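Local coordinates for gamma-glutamyl-gamma-aminobutyrate hydrolase PuuD (Escherichia coli, PDB 6VTV), which hydrolyses the gamma-glutamyl linkage of gamma-glutamyl-gamma-aminobutyrate, releasing 4-aminobutanoate and glutamate in the last step of putrescine degradation, at residues S160-S172 and R199-S213. Numbering follows the deposited sequence. Where two conformers were deposited one is given.
With MN (manganese (II) ion), chain D.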
ATOM      1  N   SER B 160      -2.224 -28.843   4.840  1.00 28.52           N
ATOM      2  CA  SER B 160      -1.262 -29.591   4.040  1.00 34.97           C
ATOM      3  C   SER B 160      -0.463 -30.590   4.861  1.00 34.50           C
ATOM      4  O   SER B 160      -0.348 -31.757   4.469  1.00 31.11           O
ATOM      5  CB  SER B 160      -0.307 -28.619   3.328  1.00 26.91           C
ATOM      6  OG  SER B 160       0.428 -29.283   2.315  1.00 27.63           O
ATOM      7  N   HIS B 161       0.105 -30.158   5.982  1.00 28.18           N
ATOM      8  CA  HIS B 161       0.891 -31.032   6.838  1.00 28.98           C
ATOM      9  C   HIS B 161       0.843 -30.488   8.258  1.00 28.46           C
ATOM     10  O   HIS B 161       0.408 -29.357   8.502  1.00 27.20           O
ATOM     11  CB  HIS B 161       2.338 -31.150   6.341  1.00 28.27           C
ATOM     12  CG  HIS B 161       3.075 -29.848   6.316  1.00 25.96           C
ATOM     13  ND1 HIS B 161       3.482 -29.199   7.462  1.00 27.27           N
ATOM     14  CD2 HIS B 161       3.477 -29.071   5.282  1.00 24.73           C
ATOM     15  CE1 HIS B 161       4.102 -28.080   7.136  1.00 26.56           C
ATOM     16  NE2 HIS B 161       4.113 -27.978   5.819  1.00 25.63           N
ATOM     17  N   GLU B 162       1.295 -31.305   9.201  1.00 29.78           N
ATOM     18  CA  GLU B 162       1.337 -30.887  10.591  1.00 34.01           C
ATOM     19  C   GLU B 162       2.667 -30.211  10.908  1.00 33.65           C
ATOM     20  O   GLU B 162       3.635 -30.288  10.149  1.00 30.92           O
ATOM     21  CB  GLU B 162       1.114 -32.080  11.520  1.00 33.56           C
ATOM     22  CG  GLU B 162      -0.140 -32.877  11.222  1.00 36.13           C
ATOM     23  CD  GLU B 162      -0.213 -34.163  12.020  1.00 44.74           C
ATOM     24  OE1 GLU B 162      -0.859 -34.164  13.089  1.00 49.73           O
ATOM     25  OE2 GLU B 162       0.376 -35.171  11.578  1.00 48.78           O
ATOM     26  N   VAL B 163       2.695 -29.521  12.045  1.00 27.98           N
ATOM     27  CA  VAL B 163       3.922 -28.973  12.609  1.00 30.81           C
ATOM     28  C   VAL B 163       3.905 -29.240  14.107  1.00 32.87           C
ATOM     29  O   VAL B 163       2.845 -29.274  14.739  1.00 35.85           O
ATOM     30  CB  VAL B 163       4.093 -27.461  12.327  1.00 30.85           C
ATOM     31  CG1 VAL B 163       4.323 -27.208  10.845  1.00 23.57           C
ATOM     32  CG2 VAL B 163       2.885 -26.690  12.817  1.00 33.72           C
ATOM     33  N   GLN B 164       5.090 -29.442  14.673  1.00 30.07           N
ATOM     34  CA  GLN B 164       5.247 -29.696  16.098  1.00 35.41           C
ATOM     35  C   GLN B 164       5.984 -28.530  16.740  1.00 40.40           C
ATOM     36  O   GLN B 164       7.084 -28.172  16.306  1.00 37.12           O
ATOM     37  CB  GLN B 164       6.001 -31.004  16.345  1.00 35.94           C
ATOM     38  CG  GLN B 164       6.178 -31.342  17.813  1.00 44.47           C
ATOM     39  CD  GLN B 164       6.296 -32.832  18.053  1.00 56.08           C
ATOM     40  OE1 GLN B 164       7.381 -33.342  18.332  1.00 62.36           O
ATOM     41  NE2 GLN B 164       5.178 -33.541  17.946  1.00 58.63           N
ATOM     42  N   VAL B 165       5.377 -27.947  17.773  1.00 40.20           N
ATOM     43  CA  VAL B 165       5.949 -26.775  18.423  1.00 37.64           C
ATOM     44  C   VAL B 165       7.160 -27.187  19.249  1.00 36.52           C
ATOM     45  O   VAL B 165       7.118 -28.172  19.997  1.00 35.14           O
ATOM     46  CB  VAL B 165       4.895 -26.079  19.297  1.00 41.92           C
ATOM     47  CG1 VAL B 165       5.529 -24.964  20.118  1.00 44.03           C
ATOM     48  CG2 VAL B 165       3.767 -25.537  18.435  1.00 39.00           C
ATOM     49  N   GLU B 166       8.250 -26.434  19.113  1.00 34.68           N
ATOM     50  CA  GLU B 166       9.405 -26.602  19.984  1.00 42.07           C
ATOM     51  C   GLU B 166       9.173 -25.808  21.264  1.00 41.49           C
ATOM     52  O   GLU B 166       8.940 -24.595  21.215  1.00 37.92           O
ATOM     53  CB  GLU B 166      10.683 -26.146  19.284  1.00 45.40           C
ATOM     54  CG  GLU B 166      11.951 -26.420  20.077  1.00 56.23           C
ATOM     55  CD  GLU B 166      13.206 -26.307  19.234  1.00 61.36           C
ATOM     56  OE1 GLU B 166      13.283 -26.982  18.186  1.00 61.52           O
ATOM     57  OE2 GLU B 166      14.117 -25.544  19.620  1.00 62.71           O
ATOM     58  N   GLU B 167       9.228 -26.489  22.405  1.00 44.79           N
ATOM     59  CA  GLU B 167       8.883 -25.858  23.670  1.00 50.04           C
ATOM     60  C   GLU B 167       9.913 -24.800  24.059  1.00 52.66           C
ATOM     61  O   GLU B 167      11.077 -24.851  23.656  1.00 53.63           O
ATOM     62  CB  GLU B 167       8.772 -26.908  24.775  1.00 58.44           C
ATOM     63  CG  GLU B 167       7.751 -26.568  25.847  1.00 68.43           C
ATOM     64  CD  GLU B 167       7.574 -27.684  26.856  1.00 77.99           C
ATOM     65  OE1 GLU B 167       7.437 -27.383  28.061  1.00 82.39           O
ATOM     66  OE2 GLU B 167       7.572 -28.863  26.445  1.00 80.64           O
ATOM     67  N   GLY B 168       9.463 -23.830  24.850  1.00 50.76           N
ATOM     68  CA  GLY B 168      10.330 -22.794  25.370  1.00 50.48           C
ATOM     69  C   GLY B 168      10.364 -21.498  24.592  1.00 47.01           C
ATOM     70  O   GLY B 168      11.157 -20.616  24.937  1.00 47.04           O
ATOM     71  N   GLY B 169       9.533 -21.347  23.564  1.00 42.26           N
ATOM     72  CA  GLY B 169       9.551 -20.142  22.759  1.00 33.48           C
ATOM     73  C   GLY B 169       8.237 -19.388  22.736  1.00 40.35           C
ATOM     74  O   GLY B 169       7.398 -19.555  23.627  1.00 34.64           O
ATOM     75  N   LEU B 170       8.050 -18.552  21.711  1.00 38.09           N
ATOM     76  CA  LEU B 170       6.839 -17.742  21.616  1.00 37.73           C
ATOM     77  C   LEU B 170       5.604 -18.605  21.394  1.00 38.46           C
ATOM     78  O   LEU B 170       4.557 -18.367  22.007  1.00 37.61           O
ATOM     79  CB  LEU B 170       6.977 -16.719  20.487  1.00 34.80           C
ATOM     80  CG  LEU B 170       7.792 -15.459  20.773  1.00 36.27           C
ATOM     81  CD1 LEU B 170       7.825 -14.566  19.541  1.00 34.54           C
ATOM     82  CD2 LEU B 170       7.224 -14.711  21.966  1.00 37.80           C
ATOM     83  N   LEU B 171       5.703 -19.605  20.514  1.00 36.76           N
ATOM     84  CA  LEU B 171       4.540 -20.428  20.195  1.00 34.00           C
ATOM     85  C   LEU B 171       4.044 -21.186  21.419  1.00 37.43           C
ATOM     86  O   LEU B 171       2.834 -21.374  21.593  1.00 39.83           O
ATOM     87  CB  LEU B 171       4.877 -21.399  19.063  1.00 27.88           C
ATOM     88  CG  LEU B 171       5.082 -20.784  17.679  1.00 27.15           C
ATOM     89  CD1 LEU B 171       5.225 -21.876  16.630  1.00 28.25           C
ATOM     90  CD2 LEU B 171       3.935 -19.849  17.332  1.00 27.30           C
ATOM     91  N   SER B 172       4.963 -21.629  22.279  1.00 37.05           N
ATOM     92  CA  SER B 172       4.557 -22.331  23.492  1.00 40.31           C
ATOM     93  C   SER B 172       3.795 -21.407  24.433  1.00 41.31           C
ATOM     94  O   SER B 172       2.823 -21.824  25.072  1.00 42.90           O
ATOM     95  CB  SER B 172       5.779 -22.921  24.192  1.00 47.10           C
ATOM     96  OG  SER B 172       6.243 -24.072  23.513  1.00 52.12           O
ATOM     97  N   ARG B 199      15.697 -18.753  17.289  1.00 29.75           N
ATOM     98  CA  ARG B 199      15.285 -19.964  17.983  0.50 32.72           C
ATOM     99  C   ARG B 199      14.224 -20.678  17.154  1.00 32.44           C
ATOM    100  O   ARG B 199      13.318 -20.037  16.611  1.00 26.76           O
ATOM    101  CB  ARG B 199      14.745 -19.627  19.377  0.50 35.56           C
ATOM    102  CG  ARG B 199      13.792 -20.652  19.964  0.50 36.33           C
ATOM    103  CD  ARG B 199      12.792 -19.996  20.911  0.50 37.42           C
ATOM    104  NE  ARG B 199      13.439 -19.161  21.922  0.50 37.89           N
ATOM    105  CZ  ARG B 199      13.330 -17.836  21.982  0.50 38.90           C
ATOM    106  NH1 ARG B 199      12.596 -17.185  21.089  0.50 39.51           N
ATOM    107  NH2 ARG B 199      13.953 -17.160  22.938  0.50 37.84           N
ATOM    108  N   VAL B 200      14.345 -21.999  17.042  1.00 32.28           N
ATOM    109  CA  VAL B 200      13.387 -22.766  16.256  1.00 30.20           C
ATOM    110  C   VAL B 200      12.087 -22.891  17.037  1.00 29.34           C
ATOM    111  O   VAL B 200      12.083 -23.281  18.213  1.00 30.69           O
ATOM    112  CB  VAL B 200      13.965 -24.141  15.892  1.00 34.69           C
ATOM    113  CG1 VAL B 200      12.907 -25.001  15.218  1.00 31.72           C
ATOM    114  CG2 VAL B 200      15.179 -23.979  14.988  1.00 33.94           C
ATOM    115  N   GLU B 201      10.975 -22.550  16.389  1.00 27.91           N
ATOM    116  CA  GLU B 201       9.668 -22.566  17.034  1.00 28.36           C
ATOM    117  C   GLU B 201       8.833 -23.788  16.682  1.00 29.90           C
ATOM    118  O   GLU B 201       8.083 -24.273  17.535  1.00 30.94           O
ATOM    119  CB  GLU B 201       8.883 -21.300  16.672  1.00 24.80           C
ATOM    120  CG  GLU B 201       9.412 -20.034  17.324  1.00 28.31           C
ATOM    121  CD  GLU B 201       8.990 -19.902  18.775  1.00 33.84           C
ATOM    122  OE1 GLU B 201       8.124 -20.685  19.220  1.00 37.51           O
ATOM    123  OE2 GLU B 201       9.528 -19.019  19.474  1.00 37.05           O
ATOM    124  N   ALA B 202       8.937 -24.296  15.456  1.00 28.02           N
ATOM    125  CA  ALA B 202       8.153 -25.454  15.047  1.00 29.29           C
ATOM    126  C   ALA B 202       8.823 -26.123  13.856  1.00 27.25           C
ATOM    127  O   ALA B 202       9.582 -25.496  13.113  1.00 23.74           O
ATOM    128  CB  ALA B 202       6.710 -25.062  14.704  1.00 28.77           C
ATOM    129  N   ARG B 203       8.527 -27.413  13.686  1.00 27.24           N
ATOM    130  CA  ARG B 203       9.053 -28.198  12.577  1.00 28.07           C
ATOM    131  C   ARG B 203       7.956 -29.081  11.999  1.00 31.27           C
ATOM    132  O   ARG B 203       7.103 -29.594  12.725  1.00 28.68           O
ATOM    133  CB  ARG B 203      10.224 -29.096  13.000  1.00 28.65           C
ATOM    134  CG  ARG B 203      11.451 -28.381  13.525  1.00 32.75           C
ATOM    135  CD  ARG B 203      12.514 -29.404  13.896  1.00 33.93           C
ATOM    136  NE  ARG B 203      13.728 -28.791  14.425  1.00 37.19           N
ATOM    137  CZ  ARG B 203      14.792 -28.485  13.690  1.00 41.22           C
ATOM    138  NH1 ARG B 203      14.797 -28.732  12.387  1.00 44.10           N
ATOM    139  NH2 ARG B 203      15.854 -27.932  14.260  1.00 38.72           N
ATOM    140  N   SER B 204       8.001 -29.265  10.679  1.00 29.83           N
ATOM    141  CA  SER B 204       7.183 -30.276  10.031  1.00 31.22           C
ATOM    142  C   SER B 204       7.740 -31.662  10.359  1.00 30.87           C
ATOM    143  O   SER B 204       8.878 -31.786  10.815  1.00 32.40           O
ATOM    144  CB  SER B 204       7.151 -30.042   8.521  1.00 28.49           C
ATOM    145  OG  SER B 204       8.399 -29.579   8.035  1.00 33.55           O
ATOM    146  N   PRO B 205       6.951 -32.726  10.155  1.00 33.09           N
ATOM    147  CA  PRO B 205       7.434 -34.073  10.512  1.00 32.36           C
ATOM    148  C   PRO B 205       8.690 -34.510   9.769  1.00 34.01           C
ATOM    149  O   PRO B 205       9.289 -35.521  10.158  1.00 33.51           O
ATOM    150  CB  PRO B 205       6.246 -34.981  10.167  1.00 31.40           C
ATOM    151  CG  PRO B 205       5.062 -34.089  10.234  1.00 33.74           C
ATOM    152  CD  PRO B 205       5.538 -32.755   9.737  1.00 31.81           C
ATOM    153  N   ASP B 206       9.106 -33.795   8.725  1.00 34.29           N
ATOM    154  CA  ASP B 206      10.332 -34.110   8.004  1.00 33.01           C
ATOM    155  C   ASP B 206      11.541 -33.346   8.533  1.00 31.50           C
ATOM    156  O   ASP B 206      12.619 -33.427   7.937  1.00 32.83           O
ATOM    157  CB  ASP B 206      10.154 -33.837   6.506  1.00 32.13           C
ATOM    158  CG  ASP B 206       9.670 -32.425   6.217  1.00 30.80           C
ATOM    159  OD1 ASP B 206       9.573 -31.611   7.159  1.00 28.83           O
ATOM    160  OD2 ASP B 206       9.384 -32.128   5.037  1.00 31.06           O
ATOM    161  N   GLY B 207      11.385 -32.605   9.629  1.00 29.11           N
ATOM    162  CA  GLY B 207      12.474 -31.855  10.215  1.00 28.59           C
ATOM    163  C   GLY B 207      12.641 -30.444   9.696  1.00 30.62           C
ATOM    164  O   GLY B 207      13.446 -29.689  10.257  1.00 32.38           O
ATOM    165  N   LEU B 208      11.911 -30.061   8.649  1.00 28.51           N
ATOM    166  CA  LEU B 208      12.035 -28.718   8.096  1.00 29.41           C
ATOM    167  C   LEU B 208      11.526 -27.682   9.091  1.00 28.62           C
ATOM    168  O   LEU B 208      10.446 -27.836   9.668  1.00 26.64           O
ATOM    169  CB  LEU B 208      11.258 -28.603   6.785  1.00 27.61           C
ATOM    170  CG  LEU B 208      11.399 -27.258   6.068  1.00 25.43           C
ATOM    171  CD1 LEU B 208      12.735 -27.171   5.337  1.00 26.61           C
ATOM    172  CD2 LEU B 208      10.242 -27.016   5.111  1.00 20.86           C
ATOM    173  N   VAL B 209      12.309 -26.622   9.285  1.00 25.74           N
ATOM    174  CA  VAL B 209      11.907 -25.550  10.186  1.00 28.27           C
ATOM    175  C   VAL B 209      10.750 -24.785   9.556  1.00 30.37           C
ATOM    176  O   VAL B 209      10.866 -24.261   8.441  1.00 26.68           O
ATOM    177  CB  VAL B 209      13.089 -24.623  10.494  1.00 29.13           C
ATOM    178  CG1 VAL B 209      12.617 -23.420  11.284  1.00 30.68           C
ATOM    179  CG2 VAL B 209      14.167 -25.378  11.259  1.00 28.22           C
ATOM    180  N   GLU B 210       9.624 -24.724  10.265  1.00 30.63           N
ATOM    181  CA  GLU B 210       8.432 -24.044   9.778  1.00 28.11           C
ATOM    182  C   GLU B 210       8.106 -22.777  10.557  1.00 27.21           C
ATOM    183  O   GLU B 210       7.175 -22.059  10.178  1.00 28.07           O
ATOM    184  CB  GLU B 210       7.228 -24.997   9.812  1.00 29.01           C
ATOM    185  CG  GLU B 210       7.218 -26.029   8.694  1.00 28.87           C
ATOM    186  CD  GLU B 210       6.384 -25.595   7.502  1.00 29.31           C
ATOM    187  OE1 GLU B 210       5.453 -24.784   7.690  1.00 28.21           O
ATOM    188  OE2 GLU B 210       6.660 -26.062   6.377  1.00 30.79           O
ATOM    189  N   ALA B 211       8.843 -22.481  11.626  1.00 30.33           N
ATOM    190  CA  ALA B 211       8.608 -21.279  12.412  1.00 23.90           C
ATOM    191  C   ALA B 211       9.860 -20.959  13.218  1.00 24.02           C
ATOM    192  O   ALA B 211      10.508 -21.864  13.747  1.00 25.83           O
ATOM    193  CB  ALA B 211       7.401 -21.446  13.343  1.00 23.06           C
ATOM    194  N   VAL B 212      10.191 -19.669  13.303  1.00 24.48           N
ATOM    195  CA  VAL B 212      11.364 -19.194  14.030  1.00 24.42           C
ATOM    196  C   VAL B 212      10.977 -17.957  14.831  1.00 25.97           C
ATOM    197  O   VAL B 212       9.926 -17.350  14.618  1.00 26.93           O
ATOM    198  CB  VAL B 212      12.547 -18.864  13.095  1.00 24.64           C
ATOM    199  CG1 VAL B 212      13.098 -20.123  12.459  1.00 26.30           C
ATOM    200  CG2 VAL B 212      12.122 -17.859  12.031  1.00 20.30           C
ATOM    201  N   SER B 213      11.852 -17.583  15.762  1.00 23.26           N
ATOM    202  CA  SER B 213      11.694 -16.341  16.501  1.00 25.51           C
ATOM    203  C   SER B 213      13.069 -15.839  16.916  1.00 30.73           C
ATOM    204  O   SER B 213      13.991 -16.626  17.138  1.00 35.69           O
ATOM    205  CB  SER B 213      10.788 -16.508  17.727  1.00 25.23           C
ATOM    206  OG  SER B 213      11.483 -17.095  18.811  1.00 28.14           O
TER
HETATM  207 MN    MN D 301       5.311 -26.390   4.684  1.00 26.30          MN
HETATM  208  O   HOH W   1       7.586 -22.220  21.301  1.00 31.30           O
HETATM  209  O   HOH W   2      16.196 -23.499  18.551  1.00 36.61           O
HETATM  210  O   HOH W   3      10.991 -22.850  21.018  1.00 39.17           O
HETATM  211  O   HOH W   4      15.379 -27.560  17.040  1.00 42.99           O
HETATM  212  O   HOH W   5       4.060 -24.676   5.564  1.00 22.08           O
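The carboxylate of Glu201 reaches the first turn of the helix that begins at Leu170 and grips its backbone. Glu201 OE2 takes the N of Leu170 at 2.7 Å, on its syn side, and Glu201 OE1 the N of Leu171 at 2.9 Å, from above the carboxylate plane. Ser213 OG donates to the anti lone pair of OE2, and a water reaches OE1. A bend at chi2 (-78°) curls the Glu201 chain back to the helix; glutamate suits the place because its two oxygens can serve successive N-H groups at the helix N-terminus, where the partial positive charge would probably favour the anion. Gly169, at the N-cap, lets Glu201 OE2 and Arg199 CD come close where a side chain would collide.

Beside this grip, Leu171 CD1 lies 4.0 Å from the CB of both Ala202 and Ala211, small residues that let the leucine settle close to the strands. Gln164 and Arg203 form an antiparallel hydrogen-bonded pair, and Glu166 N continues the ladder to Glu201 O.

The wetter flank is looser: Glu166 lies across Val200, its OE1 stays 4.2 Å from Arg203 NE, and water links that oxygen to Arg203 NH2.

At the far end, His161 NE2 (2.3 Å) and Glu210 OE2 (2.2 Å) bind manganese, imidazole and carboxylate planes standing 80° apart. His145, Ser185, His187 and a water complete the shell. Thus two strands flanking strand 198-203, in a class I glutamine amidotransferase-like fold, each give one ligand to a metal site near the predicted catalytic residues Cys118 and His226.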